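Uncharacterized protein YLR132C (Kluyveromyces marxianus, PDB 6PFQ) probably acts as a 2H-superfamily phosphodiesterase of the Usb1 type, an exoribonuclease that trims the 3' end of U6 snRNA. Local coordinates at residues Asn43-Leu48 and Gln113-Gly118; Arg83-Ala88 and Val134-Pro139; Asn162-Gln167 and Arg173-Ser178. All coordinates share one frame; numbering follows the deposited sequence.

Contact 1. Residues Asn43-Leu48 and Gln113-Gly118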
loop_
_atom_site.group_PDB
_atom_site.type_symbol
_atom_site.label_atom_id
_atom_site.label_comp_id
_atom_site.label_asym_id
_atom_site.label_seq_id
_atom_site.Cartn_x
_atom_site.Cartn_y
_atom_site.Cartn_z
ATOM N N ASN A 43 6.737 12.800 14.880
ATOM C CA ASN A 43 6.175 11.485 15.177
ATOM C C ASN A 43 6.919 10.378 14.428
ATOM O O ASN A 43 7.362 10.546 13.282
ATOM C CB ASN A 43 4.687 11.454 14.800
ATOM C CG ASN A 43 3.800 12.062 15.880
ATOM O OD1 ASN A 43 4.283 12.446 16.931
ATOM N ND2 ASN A 43 2.495 12.145 15.614
ATOM N N SER A 44 7.079 9.246 15.098
ATOM C CA SER A 44 7.716 8.061 14.531
ATOM C C SER A 44 6.726 7.134 13.811
ATOM O O SER A 44 5.526 7.111 14.085
ATOM C CB SER A 44 8.445 7.279 15.630
ATOM O OG SER A 44 9.680 7.930 15.908
ATOM N N PHE A 45 7.280 6.326 12.910
ATOM C CA PHE A 45 6.548 5.356 12.116
ATOM C C PHE A 45 6.517 4.006 12.813
ATOM O O PHE A 45 7.572 3.484 13.215
ATOM C CB PHE A 45 7.210 5.221 10.738
ATOM C CG PHE A 45 7.125 6.477 9.924
ATOM C CD1 PHE A 45 5.958 6.780 9.213
ATOM C CD2 PHE A 45 8.203 7.371 9.891
ATOM C CE1 PHE A 45 5.881 7.960 8.473
ATOM C CE2 PHE A 45 8.137 8.564 9.148
ATOM C CZ PHE A 45 6.972 8.849 8.439
ATOM N N GLU A 46 5.318 3.485 13.023
ATOM C CA GLU A 46 5.175 2.096 13.468
ATOM C C GLU A 46 5.487 1.163 12.304
ATOM O O GLU A 46 4.898 1.314 11.221
ATOM C CB GLU A 46 3.735 1.853 13.973
ATOM C CG GLU A 46 3.476 0.412 14.427
ATOM C CD GLU A 46 4.131 0.077 15.729
ATOM O OE1 GLU A 46 4.698 0.971 16.386
ATOM O OE2 GLU A 46 4.068 -1.101 16.110
ATOM N N PRO A 47 6.395 0.209 12.470
ATOM C CA PRO A 47 6.671 -0.752 11.383
ATOM C C PRO A 47 5.436 -1.570 11.056
ATOM O O PRO A 47 4.765 -2.082 11.947
ATOM C CB PRO A 47 7.786 -1.637 11.971
ATOM C CG PRO A 47 8.492 -0.676 12.915
ATOM C CD PRO A 47 7.354 0.064 13.588
ATOM N N LEU A 48 5.120 -1.680 9.761
ATOM C CA LEU A 48 3.940 -2.441 9.329
ATOM C C LEU A 48 4.213 -3.925 9.125
ATOM O O LEU A 48 3.265 -4.699 8.901
ATOM C CB LEU A 48 3.391 -1.860 8.009
ATOM C CG LEU A 48 2.750 -0.480 8.164
ATOM C CD1 LEU A 48 2.490 0.142 6.758
ATOM C CD2 LEU A 48 1.439 -0.674 8.930
ATOM N N GLN A 113 -0.218 8.678 8.491
ATOM C CA GLN A 113 0.673 9.040 7.396
ATOM C C GLN A 113 1.589 7.854 7.150
ATOM O O GLN A 113 2.337 7.460 8.040
ATOM C CB GLN A 113 1.451 10.329 7.742
ATOM C CG GLN A 113 0.421 11.491 7.838
ATOM C CD GLN A 113 1.010 12.840 8.183
ATOM O OE1 GLN A 113 2.062 12.918 8.814
ATOM N NE2 GLN A 113 0.285 13.930 7.816
ATOM N N PHE A 114 1.493 7.264 5.959
ATOM C CA PHE A 114 2.174 6.025 5.629
ATOM C C PHE A 114 3.462 6.306 4.888
ATOM O O PHE A 114 3.440 6.975 3.855
ATOM C CB PHE A 114 1.267 5.179 4.741
ATOM C CG PHE A 114 0.122 4.541 5.504
ATOM C CD1 PHE A 114 -1.031 5.274 5.772
ATOM C CD2 PHE A 114 0.206 3.231 5.933
ATOM C CE1 PHE A 114 -2.094 4.698 6.506
ATOM C CE2 PHE A 114 -0.861 2.647 6.623
ATOM C CZ PHE A 114 -1.998 3.401 6.902
ATOM N N LEU A 115 4.559 5.745 5.387
ATOM C CA LEU A 115 5.857 5.845 4.732
ATOM C C LEU A 115 5.959 4.704 3.726
ATOM O O LEU A 115 5.853 3.535 4.114
ATOM C CB LEU A 115 6.960 5.724 5.796
ATOM C CG LEU A 115 8.386 5.844 5.255
ATOM C CD1 LEU A 115 8.676 7.290 4.812
ATOM C CD2 LEU A 115 9.406 5.380 6.335
ATOM N N ALA A 116 6.177 5.034 2.450
ATOM C CA ALA A 116 6.004 4.113 1.341
ATOM C C ALA A 116 7.138 4.300 0.339
ATOM O O ALA A 116 7.851 5.320 0.340
ATOM C CB ALA A 116 4.623 4.338 0.650
ATOM N N VAL A 117 7.269 3.316 -0.558
ATOM C CA VAL A 117 8.103 3.447 -1.760
ATOM C C VAL A 117 7.263 3.036 -2.961
ATOM O O VAL A 117 6.465 2.095 -2.879
ATOM C CB VAL A 117 9.388 2.580 -1.657
ATOM C CG1 VAL A 117 10.336 2.894 -2.876
ATOM C CG2 VAL A 117 10.092 2.852 -0.278
ATOM N N GLY A 118 7.384 3.785 -4.061
ATOM C CA GLY A 118 6.616 3.458 -5.250
ATOM C C GLY A 118 7.092 2.192 -5.957
ATOM O O GLY A 118 8.256 1.788 -5.889
#

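Contact 2. Residues Arg83-Ala88 and Val134-Pro139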
loop_
_atom_site.group_PDB
_atom_site.type_symbol
_atom_site.label_atom_id
_atom_site.label_comp_id
_atom_site.label_asym_id
_atom_site.label_seq_id
_atom_site.Cartn_x
_atom_site.Cartn_y
_atom_site.Cartn_z
ATOM N N ARG A 83 -12.730 -11.226 -11.147
ATOM C CA ARG A 83 -12.026 -12.493 -10.946
ATOM C C ARG A 83 -11.856 -13.254 -12.259
ATOM O O ARG A 83 -10.752 -13.692 -12.604
ATOM C CB ARG A 83 -12.796 -13.361 -9.939
ATOM N N GLN A 84 -12.926 -13.361 -13.040
ATOM C CA GLN A 84 -12.854 -14.126 -14.280
ATOM C C GLN A 84 -11.892 -13.480 -15.265
ATOM O O GLN A 84 -11.104 -14.174 -15.917
ATOM C CB GLN A 84 -14.243 -14.253 -14.900
ATOM N N GLU A 85 -11.958 -12.154 -15.405
ATOM C CA GLU A 85 -11.074 -11.489 -16.348
ATOM C C GLU A 85 -9.618 -11.515 -15.882
ATOM O O GLU A 85 -8.710 -11.589 -16.717
ATOM C CB GLU A 85 -11.551 -10.060 -16.596
ATOM C CG GLU A 85 -12.757 -9.979 -17.515
ATOM C CD GLU A 85 -12.773 -8.705 -18.351
ATOM O OE1 GLU A 85 -11.679 -8.148 -18.593
ATOM O OE2 GLU A 85 -13.874 -8.263 -18.763
ATOM N N ILE A 86 -9.360 -11.442 -14.576
ATOM C CA ILE A 86 -7.974 -11.558 -14.124
ATOM C C ILE A 86 -7.436 -12.957 -14.426
ATOM O O ILE A 86 -6.325 -13.113 -14.941
ATOM C CB ILE A 86 -7.849 -11.193 -12.629
ATOM C CG1 ILE A 86 -7.707 -9.672 -12.455
ATOM C CG2 ILE A 86 -6.644 -11.859 -12.006
ATOM C CD1 ILE A 86 -8.132 -9.165 -11.107
ATOM N N ARG A 87 -8.235 -13.990 -14.155
ATOM C CA ARG A 87 -7.841 -15.352 -14.509
ATOM C C ARG A 87 -7.544 -15.468 -15.993
ATOM O O ARG A 87 -6.578 -16.130 -16.388
ATOM C CB ARG A 87 -8.936 -16.345 -14.104
ATOM N N ALA A 88 -8.335 -14.801 -16.831
ATOM C CA ALA A 88 -8.150 -14.904 -18.273
ATOM C C ALA A 88 -6.902 -14.170 -18.752
ATOM O O ALA A 88 -6.515 -14.337 -19.912
ATOM C CB ALA A 88 -9.390 -14.375 -19.008
ATOM N N VAL A 134 -10.000 -3.588 -13.115
ATOM C CA VAL A 134 -10.651 -2.910 -11.993
ATOM C C VAL A 134 -11.385 -1.664 -12.466
ATOM O O VAL A 134 -12.535 -1.414 -12.077
ATOM C CB VAL A 134 -9.626 -2.573 -10.881
ATOM C CG1 VAL A 134 -10.334 -1.808 -9.722
ATOM C CG2 VAL A 134 -8.972 -3.857 -10.355
ATOM N N GLU A 135 -10.733 -0.856 -13.300
ATOM C CA GLU A 135 -11.381 0.361 -13.783
ATOM C C GLU A 135 -12.648 0.041 -14.555
ATOM O O GLU A 135 -13.614 0.813 -14.516
ATOM C CB GLU A 135 -10.420 1.148 -14.674
ATOM N N LYS A 136 -12.662 -1.088 -15.266
ATOM C CA LYS A 136 -13.842 -1.442 -16.055
ATOM C C LYS A 136 -15.034 -1.776 -15.166
ATOM O O LYS A 136 -16.177 -1.435 -15.497
ATOM C CB LYS A 136 -13.518 -2.615 -16.985
ATOM C CG LYS A 136 -14.681 -3.094 -17.848
ATOM C CD LYS A 136 -14.190 -4.035 -18.958
ATOM C CE LYS A 136 -15.345 -4.600 -19.781
ATOM N NZ LYS A 136 -14.917 -5.837 -20.500
ATOM N N TYR A 137 -14.805 -2.469 -14.055
ATOM C CA TYR A 137 -15.906 -3.009 -13.272
ATOM C C TYR A 137 -16.175 -2.292 -11.959
ATOM O O TYR A 137 -17.166 -2.608 -11.301
ATOM C CB TYR A 137 -15.665 -4.497 -12.987
ATOM C CG TYR A 137 -15.687 -5.300 -14.264
ATOM C CD1 TYR A 137 -16.869 -5.454 -14.980
ATOM C CD2 TYR A 137 -14.528 -5.879 -14.775
ATOM C CE1 TYR A 137 -16.901 -6.159 -16.160
ATOM C CE2 TYR A 137 -14.552 -6.601 -15.966
ATOM C CZ TYR A 137 -15.752 -6.739 -16.645
ATOM O OH TYR A 137 -15.814 -7.439 -17.826
ATOM N N LYS A 138 -15.351 -1.341 -11.550
ATOM C CA LYS A 138 -15.558 -0.792 -10.214
ATOM C C LYS A 138 -16.807 0.095 -10.192
ATOM O O LYS A 138 -17.250 0.580 -11.237
ATOM C CB LYS A 138 -14.316 -0.028 -9.759
ATOM C CG LYS A 138 -14.116 1.308 -10.413
ATOM C CD LYS A 138 -12.812 1.913 -9.920
ATOM C CE LYS A 138 -12.447 3.130 -10.760
ATOM N NZ LYS A 138 -13.126 4.346 -10.214
ATOM N N PRO A 139 -17.460 0.224 -9.036
ATOM C CA PRO A 139 -18.657 1.072 -8.971
ATOM C C PRO A 139 -18.347 2.510 -9.356
ATOM O O PRO A 139 -17.243 3.018 -9.143
ATOM C CB PRO A 139 -19.095 0.982 -7.503
ATOM C CG PRO A 139 -18.280 -0.058 -6.874
ATOM C CD PRO A 139 -17.091 -0.339 -7.728
#

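Contact 3. Residues Asn162-Gln167 and Arg173-Ser178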
loop_
_atom_site.group_PDB
_atom_site.type_symbol
_atom_site.label_atom_id
_atom_site.label_comp_id
_atom_site.label_asym_id
_atom_site.label_seq_id
_atom_site.Cartn_x
_atom_site.Cartn_y
_atom_site.Cartn_z
ATOM N N ASN A 162 -0.784 11.454 12.420
ATOM C CA ASN A 162 -0.688 12.859 12.023
ATOM C C ASN A 162 -0.889 13.725 13.266
ATOM O O ASN A 162 -2.020 13.872 13.748
ATOM C CB ASN A 162 -1.722 13.172 10.945
ATOM C CG ASN A 162 -1.708 14.638 10.516
ATOM O OD1 ASN A 162 -0.828 15.425 10.928
ATOM N ND2 ASN A 162 -2.675 15.004 9.656
ATOM N N ALA A 163 0.197 14.317 13.779
ATOM C CA ALA A 163 0.065 15.174 14.960
ATOM C C ALA A 163 -0.773 16.416 14.683
ATOM O O ALA A 163 -1.312 17.014 15.625
ATOM C CB ALA A 163 1.436 15.619 15.471
ATOM N N TYR A 164 -0.971 16.774 13.421
ATOM C CA TYR A 164 -1.631 18.035 13.082
ATOM C C TYR A 164 -3.044 17.812 12.592
ATOM O O TYR A 164 -3.635 18.714 11.996
ATOM C CB TYR A 164 -0.800 18.808 12.043
ATOM C CG TYR A 164 0.579 19.007 12.602
ATOM C CD1 TYR A 164 0.869 20.106 13.394
ATOM C CD2 TYR A 164 1.589 18.063 12.373
ATOM C CE1 TYR A 164 2.135 20.266 13.952
ATOM C CE2 TYR A 164 2.852 18.218 12.921
ATOM C CZ TYR A 164 3.114 19.327 13.702
ATOM O OH TYR A 164 4.362 19.491 14.234
ATOM N N LEU A 165 -3.585 16.617 12.845
ATOM C CA LEU A 165 -4.892 16.204 12.348
ATOM C C LEU A 165 -5.985 17.230 12.623
ATOM O O LEU A 165 -6.863 17.454 11.779
ATOM C CB LEU A 165 -5.289 14.872 13.001
ATOM C CG LEU A 165 -6.708 14.393 12.695
ATOM C CD1 LEU A 165 -6.852 14.171 11.178
ATOM C CD2 LEU A 165 -6.962 13.096 13.432
ATOM N N GLN A 166 -6.006 17.805 13.817
ATOM C CA GLN A 166 -7.113 18.693 14.174
ATOM C C GLN A 166 -6.736 20.151 14.038
ATOM O O GLN A 166 -7.494 21.012 14.467
ATOM C CB GLN A 166 -7.617 18.404 15.595
ATOM C CG GLN A 166 -7.935 16.900 15.790
ATOM C CD GLN A 166 -8.397 16.577 17.212
ATOM O OE1 GLN A 166 -9.455 17.064 17.653
ATOM N NE2 GLN A 166 -7.622 15.719 17.919
ATOM N N GLN A 167 -5.578 20.453 13.456
ATOM C CA GLN A 167 -5.232 21.835 13.122
ATOM C C GLN A 167 -5.855 22.248 11.786
ATOM O O GLN A 167 -6.486 21.456 11.094
ATOM C CB GLN A 167 -3.713 22.007 13.071
ATOM C CG GLN A 167 -3.039 21.509 14.294
ATOM C CD GLN A 167 -3.627 22.156 15.507
ATOM O OE1 GLN A 167 -3.674 23.380 15.600
ATOM N NE2 GLN A 167 -4.146 21.350 16.418
ATOM N N ARG A 173 -1.159 20.250 6.071
ATOM C CA ARG A 173 -0.529 19.996 4.780
ATOM C C ARG A 173 0.921 20.498 4.757
ATOM O O ARG A 173 1.803 19.856 4.165
ATOM C CB ARG A 173 -1.367 20.629 3.661
ATOM C CG ARG A 173 -0.666 20.583 2.279
ATOM C CD ARG A 173 -1.351 21.514 1.263
ATOM N NE ARG A 173 -2.814 21.521 1.388
ATOM C CZ ARG A 173 -3.534 22.587 1.744
ATOM N NH1 ARG A 173 -2.931 23.744 2.009
ATOM N NH2 ARG A 173 -4.860 22.503 1.826
ATOM N N GLN A 174 1.188 21.653 5.369
ATOM C CA GLN A 174 2.567 22.130 5.447
ATOM C C GLN A 174 3.464 21.151 6.212
ATOM O O GLN A 174 4.598 20.896 5.801
ATOM C CB GLN A 174 2.630 23.510 6.106
ATOM N N ARG A 175 2.990 20.612 7.343
ATOM C CA ARG A 175 3.841 19.694 8.099
ATOM C C ARG A 175 4.009 18.367 7.350
ATOM O O ARG A 175 5.072 17.740 7.424
ATOM C CB ARG A 175 3.270 19.472 9.504
ATOM C CG ARG A 175 3.256 20.740 10.395
ATOM C CD ARG A 175 4.656 21.291 10.681
ATOM N NE ARG A 175 5.339 20.567 11.757
ATOM C CZ ARG A 175 6.649 20.642 12.016
ATOM N NH1 ARG A 175 7.440 21.407 11.276
ATOM N NH2 ARG A 175 7.171 19.936 13.013
ATOM N N LEU A 176 2.993 17.957 6.599
ATOM C CA LEU A 176 3.127 16.773 5.757
ATOM C C LEU A 176 4.163 16.993 4.649
ATOM O O LEU A 176 5.003 16.115 4.379
ATOM C CB LEU A 176 1.764 16.410 5.163
ATOM C CG LEU A 176 1.762 15.360 4.067
ATOM C CD1 LEU A 176 2.325 14.025 4.580
ATOM C CD2 LEU A 176 0.306 15.186 3.550
ATOM N N ASP A 177 4.135 18.157 3.999
ATOM C CA ASP A 177 5.135 18.394 2.957
ATOM C C ASP A 177 6.542 18.552 3.534
ATOM O O ASP A 177 7.517 18.092 2.931
ATOM C CB ASP A 177 4.723 19.621 2.135
ATOM C CG ASP A 177 3.547 19.299 1.192
ATOM O OD1 ASP A 177 3.443 18.139 0.727
ATOM O OD2 ASP A 177 2.725 20.194 0.924
ATOM N N SER A 178 6.690 19.147 4.706
ATOM C CA SER A 178 8.030 19.183 5.279
ATOM C C SER A 178 8.438 17.815 5.824
ATOM O O SER A 178 9.624 17.496 5.857
ATOM C CB SER A 178 8.146 20.259 6.359
ATOM O OG SER A 178 7.309 20.041 7.456
#

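Contact 1. Residues Asn43-Leu48 and Gln113-Gly118
F45 lies across L115 within the antiparallel sheet of one lobe of this 2H phosphodiesterase. Strand 46-47 and strand 112-119 do not pair directly here: strand 154-161 runs between them, sharing backbone hydrogen bonds with E46 and L48 on one side and with Q113 and L115 on the other. No hydrogen bond joins the two segments, which meet mainly through side chains.

The main interaction is a CH-pi contact. L115 CB sits 3.9 Å from the centroid of the F45 ring, 23° off the ring normal, and is displaced toward the rim where CD1 and CE1 lie. F45 has CG beside its backbone N (chi1 -65°), which lays the ring across the leucine, the two side chains meeting nearly at a right angle. Phenylalanine suits this buried place because V33 of helix 20-39 and A160 also border it; an alanine here would probably leave L115 CB without the ring that covers it and open a gap under helix 20-39.

The second apolar contact is smaller. L48 CD1 reaches the edge of the F114 ring, 3.9 Å from CD2, although the F114 side chain leaves its backbone directed away from 43-48. That ring also packs on S156, a residue seen to bind UMP, so this part of the contact borders the UMP-binding site.

Polar groups flank the apolar contacts. Q113 turns its side-chain amide to E106, while its backbone carbonyl faces F45: Q113 O lies near the ring plane, 3.6 Å from F45 CE1.

Contact 2. Residues Arg83-Ala88 and Val134-Pro139
E85 and Y137 meet in a very short hydrogen bond, Y137 OH donating to E85 OE2 over 2.3 Å. So small a separation is unusual, and the exact length is best treated as doubtful. The same oxygen accepts from K136 NZ at 3.2 Å in a salt bridge, so a single carboxylate oxygen serves two donors that are neighbours in sequence. The lysine approaches on the syn lone pair of OE2. Its positive charge would probably favour the ionised glutamate.

The flat groups are set crosswise. The carboxylate stands nearly perpendicular to the tyrosine ring, the planes being 89° apart, and E85 CD lies in the ring plane at its edge, 3.6 Å from Y137 CE2. On the lysine, CG is anti to the backbone N (chi1 179°) and the chain beyond is extended, which carries NZ out to the carboxylate while K136 CG lies 3.9 Å above the centre of the Y137 ring. Lysine suits this exposed place: its methylenes cover an aromatic face and its ammonium group stays at the surface. Tyrosine combines a ring that can pack with a hydroxyl that can reach an acid.

Further inward, side chains of the two helices pack together. The Y137 side chain also touches R81 and I82 of helix 72-88, and E85 and I86 rest on I133 of helix 121-137. Together these contacts join two neighbouring helices near their C-terminal ends, a surface polar network edging a helix-helix interface, away from the UMP site.

Contact 3. Residues Asn162-Gln167 and Arg173-Ser178
Y164 and R175 join the loop after strand 154-161 to helix 169-186, a beta-strand-to-helix connection built from two type I turns, N162 to L165 and Y164 to Q167. The phenol oxygen Y164 OH accepts two weak hydrogen bonds from one guanidinium edge, from R175 NE at 2.9 Å and from R175 NH2 at 3.1 Å. Neither is straight, with N-H...O angles of 144° and 133°, as expected when two donors of one group share an acceptor.

The arginine gets there by folding back. With CG beside the backbone N (chi1 -65°), R175 CG is set over the ring, 3.5 Å from the Y164 centroid and almost on the normal, a CH-pi contact; bends at chi2 and chi3 then turn NE to the hydroxyl. Ring and guanidinium stand nearly perpendicular. Arginine suits this partly exposed site by offering methylenes to the face and N-H groups to the oxygen.

Two backbone bonds close the turns locally, L165 N to N162 O and Q167 N to Y164 O. Partners outside the segments serve other groups: N162 ND2 is taken up by A110 O and S172 OG, and R175 O accepts from R42 NH1. Asparagine suits the turn's start because its side-chain oxygen can accept from the N-H two residues on: in an Asx turn, Y164 N donates to N162 OD1 at 2.8 Å, from above the carbonyl plane.

How the contacts relate
Along the chain, contacts 1 and 2 interleave, 83-88 falling between the halves of contact 1, and both close before contact 3 opens. Contacts 1 and 3 share one side of the molecule, their centres about 15 Å apart. They touch where Q113 meets N162 and L176 and where N43 meets A163, linking the sheet carrying strands 112-119 and 154-161 to helix 169-186. Contact 2 lies across the chain's centre, with its centre about 30 Å and 36 Å from those of contacts 1 and 3. Strand 112-119 leads directly into helix 121-137, tying the sides together. Of the three, contact 1 alone approaches the UMP-binding residues; contact 2 joins two helices and contact 3 a loop to a helix, both away from that site.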